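Local coordinates for protein LYND (Lyngbya aestuarii, PDB 4V1T) that probably uses ATP and magnesium as a YcaO-type cyclodehydratase to turn peptide side chains into heterocycles, at residues B[426-431]-B[722-727]. Numbering follows the deposited sequence.
Sequences ERYSGI and RPDIGL. With ADP (adenosine-5'-diphosphate), chain L.
Arg722 reaches the last turn of the helix that carries Glu426 and Tyr428 and takes hold of one backbone oxygen with two nitrogens. NE lies 3.1 Å from Ser429 O, in the carbonyl plane and on a lone pair; NH2, 3.0 Å from the same Ser429 O, comes from above that plane. Both bonds are somewhat bent (N-H...O 148° and 149°), as expected when one atom is gripped side-on, and the oxygen lies in the guanidinium plane. A bend at chi2 (-74°) turns the arginine chain so that the guanidinium edge faces Ser429 O, and NH1 is left to form a salt bridge with Glu436. Its own carbonyl, Arg722 O, accepts from Ile725 N and Gly726 N, curling the loop that joins the antiparallel-paired strands 716-719 and 728-733 of the YcaO domain. The guanidinium grip on Ser429 O ties this loop to the helix beside the nucleotide site. Glu426 takes no part in the contact with the loop; its carboxylate receives the 3'-hydroxyl, ADP O3' donating to Glu426 OE1 at 2.6 Å. Two waters bridge the segments. One gives a hydrogen to Ser429 OG at 2.7 Å and another to Leu727 O while accepting from Arg722 N; Ser429 OG is also hydrogen-bonded to Val425 O, a turn back. The other water joins Tyr428 OH (2.8 Å) to Asp724 OD2, to which it donates. That buried carboxylate also meets Arg210 and Arg308 through OD2 and Gln310 through OD1, which would probably keep it ionised. The Ile725 and Tyr428 side chains cross obliquely, CD1 of Ile725 lying 3.6 Å from CE2 of Tyr428.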
loop_
_atom_site.group_PDB
_atom_site.type_symbol
_atom_site.label_atom_id
_atom_site.label_comp_id
_atom_site.label_asym_id
_atom_site.label_seq_id
_atom_site.Cartn_x
_atom_site.Cartn_y
_atom_site.Cartn_z
ATOM N N GLU B 426 18.355 9.921 1.198
ATOM C CA GLU B 426 19.640 10.322 1.732
ATOM C C GLU B 426 20.675 10.395 0.608
ATOM O O GLU B 426 21.403 11.373 0.491
ATOM C CB GLU B 426 20.098 9.331 2.812
ATOM C CG GLU B 426 21.517 9.572 3.353
ATOM C CD GLU B 426 22.229 8.277 3.723
ATOM O OE1 GLU B 426 21.622 7.430 4.408
ATOM O OE2 GLU B 426 23.400 8.101 3.319
ATOM N N ARG B 427 20.735 9.351 -0.209
ATOM C CA ARG B 427 21.706 9.291 -1.282
ATOM C C ARG B 427 21.444 10.359 -2.331
ATOM O O ARG B 427 22.378 10.968 -2.843
ATOM C CB ARG B 427 21.713 7.906 -1.929
ATOM C CG ARG B 427 22.089 6.776 -0.978
ATOM C CD ARG B 427 23.574 6.737 -0.650
ATOM N NE ARG B 427 23.845 5.836 0.475
ATOM C CZ ARG B 427 23.828 4.504 0.397
ATOM N NH1 ARG B 427 23.550 3.894 -0.756
ATOM N NH2 ARG B 427 24.084 3.771 1.477
ATOM N N TYR B 428 20.180 10.613 -2.639
ATOM C CA TYR B 428 19.838 11.647 -3.615
ATOM C C TYR B 428 20.239 13.042 -3.133
ATOM O O TYR B 428 20.820 13.822 -3.881
ATOM C CB TYR B 428 18.342 11.618 -3.941
ATOM C CG TYR B 428 17.862 12.868 -4.658
ATOM C CD1 TYR B 428 17.942 12.975 -6.038
ATOM C CD2 TYR B 428 17.344 13.947 -3.947
ATOM C CE1 TYR B 428 17.519 14.117 -6.693
ATOM C CE2 TYR B 428 16.917 15.099 -4.592
ATOM C CZ TYR B 428 17.001 15.178 -5.965
ATOM O OH TYR B 428 16.574 16.316 -6.604
ATOM N N SER B 429 19.929 13.338 -1.879
ATOM C CA SER B 429 20.111 14.670 -1.320
ATOM C C SER B 429 21.569 15.079 -1.237
ATOM O O SER B 429 21.879 16.254 -1.120
ATOM C CB SER B 429 19.477 14.742 0.074
ATOM O OG SER B 429 18.067 14.575 -0.001
ATOM N N GLY B 430 22.463 14.101 -1.296
ATOM C CA GLY B 430 23.888 14.359 -1.215
ATOM C C GLY B 430 24.531 14.694 -2.549
ATOM O O GLY B 430 25.699 15.079 -2.595
ATOM N N ILE B 431 23.778 14.543 -3.634
ATOM C CA ILE B 431 24.320 14.744 -4.967
ATOM C C ILE B 431 24.452 16.220 -5.306
ATOM O O ILE B 431 23.567 17.021 -5.019
ATOM C CB ILE B 431 23.461 14.053 -6.031
ATOM C CG1 ILE B 431 23.420 12.541 -5.781
ATOM C CG2 ILE B 431 24.017 14.329 -7.431
ATOM C CD1 ILE B 431 22.326 11.819 -6.548
ATOM N N ARG B 722 17.136 19.190 0.948
ATOM C CA ARG B 722 16.575 19.875 -0.211
ATOM C C ARG B 722 15.120 20.223 0.097
ATOM O O ARG B 722 14.364 19.347 0.503
ATOM C CB ARG B 722 16.670 18.989 -1.448
ATOM C CG ARG B 722 18.037 18.340 -1.650
ATOM C CD ARG B 722 19.078 19.334 -2.142
ATOM N NE ARG B 722 20.430 18.768 -2.130
ATOM C CZ ARG B 722 21.475 19.298 -2.762
ATOM N NH1 ARG B 722 21.346 20.414 -3.478
ATOM N NH2 ARG B 722 22.656 18.712 -2.687
ATOM N N PRO B 723 14.723 21.504 -0.075
ATOM C CA PRO B 723 13.363 21.905 0.321
ATOM C C PRO B 723 12.252 21.166 -0.415
ATOM O O PRO B 723 11.176 20.987 0.142
ATOM C CB PRO B 723 13.313 23.396 -0.036
ATOM C CG PRO B 723 14.726 23.827 -0.116
ATOM C CD PRO B 723 15.491 22.641 -0.603
ATOM N N ASP B 724 12.505 20.767 -1.656
ATOM C CA ASP B 724 11.532 20.010 -2.441
ATOM C C ASP B 724 11.444 18.544 -1.987
ATOM O O ASP B 724 10.540 17.813 -2.401
ATOM C CB ASP B 724 11.889 20.076 -3.936
ATOM C CG ASP B 724 13.281 19.536 -4.237
ATOM O OD1 ASP B 724 14.172 19.678 -3.375
ATOM O OD2 ASP B 724 13.480 18.983 -5.335
ATOM N N ILE B 725 12.387 18.125 -1.149
ATOM C CA ILE B 725 12.390 16.780 -0.572
ATOM C C ILE B 725 11.731 16.779 0.801
ATOM O O ILE B 725 10.854 15.957 1.074
ATOM C CB ILE B 725 13.827 16.240 -0.435
ATOM C CG1 ILE B 725 14.477 16.102 -1.813
ATOM C CG2 ILE B 725 13.849 14.907 0.304
ATOM C CD1 ILE B 725 13.812 15.089 -2.723
ATOM N N GLY B 726 12.165 17.702 1.659
ATOM C CA GLY B 726 11.579 17.864 2.989
ATOM C C GLY B 726 12.336 17.088 4.045
ATOM O O GLY B 726 12.771 17.652 5.047
ATOM N N LEU B 727 12.487 15.788 3.822
ATOM C CA LEU B 727 13.252 14.929 4.724
ATOM C C LEU B 727 14.652 15.478 4.930
ATOM O O LEU B 727 15.370 15.759 3.970
ATOM C CB LEU B 727 13.339 13.507 4.164
ATOM C CG LEU B 727 13.996 12.466 5.069
ATOM C CD1 LEU B 727 13.118 12.169 6.284
ATOM C CD2 LEU B 727 14.295 11.194 4.292
HETATM P PB ADP L . 22.716 2.373 7.281
HETATM O O1B ADP L . 23.539 3.636 7.310
HETATM O O2B ADP L . 23.378 1.201 7.946
HETATM O O3B ADP L . 22.156 2.081 5.922
HETATM P PA ADP L . 19.928 2.295 8.106
HETATM O O1A ADP L . 19.368 2.044 9.482
HETATM O O2A ADP L . 19.776 1.222 7.043
HETATM O O3A ADP L . 21.476 2.749 8.253
HETATM O "O5'" ADP L . 19.265 3.640 7.555
HETATM C "C5'" ADP L . 19.408 4.029 6.203
HETATM C "C4'" ADP L . 19.110 5.517 6.110
HETATM O "O4'" ADP L . 17.727 5.761 6.354
HETATM C "C3'" ADP L . 19.867 6.308 7.161
HETATM O "O3'" ADP L . 20.250 7.552 6.587
HETATM C "C2'" ADP L . 18.879 6.562 8.274
HETATM O "O2'" ADP L . 19.081 7.826 8.911
HETATM C "C1'" ADP L . 17.554 6.543 7.538
HETATM N N9 ADP L . 16.478 5.989 8.392
HETATM C C8 ADP L . 16.391 4.727 8.864
HETATM N N7 ADP L . 15.263 4.570 9.599
HETATM C C5 ADP L . 14.614 5.743 9.596
HETATM C C6 ADP L . 13.362 6.263 10.181
HETATM N N6 ADP L . 12.589 5.441 10.926
HETATM N N1 ADP L . 13.037 7.552 9.949
HETATM C C2 ADP L . 13.815 8.360 9.205
HETATM N N3 ADP L . 14.972 7.949 8.642
HETATM C C4 ADP L . 15.417 6.680 8.801
HETATM O O HOH W 1 16.321 18.792 -5.303
HETATM O O HOH W 2 16.571 16.313 1.478
#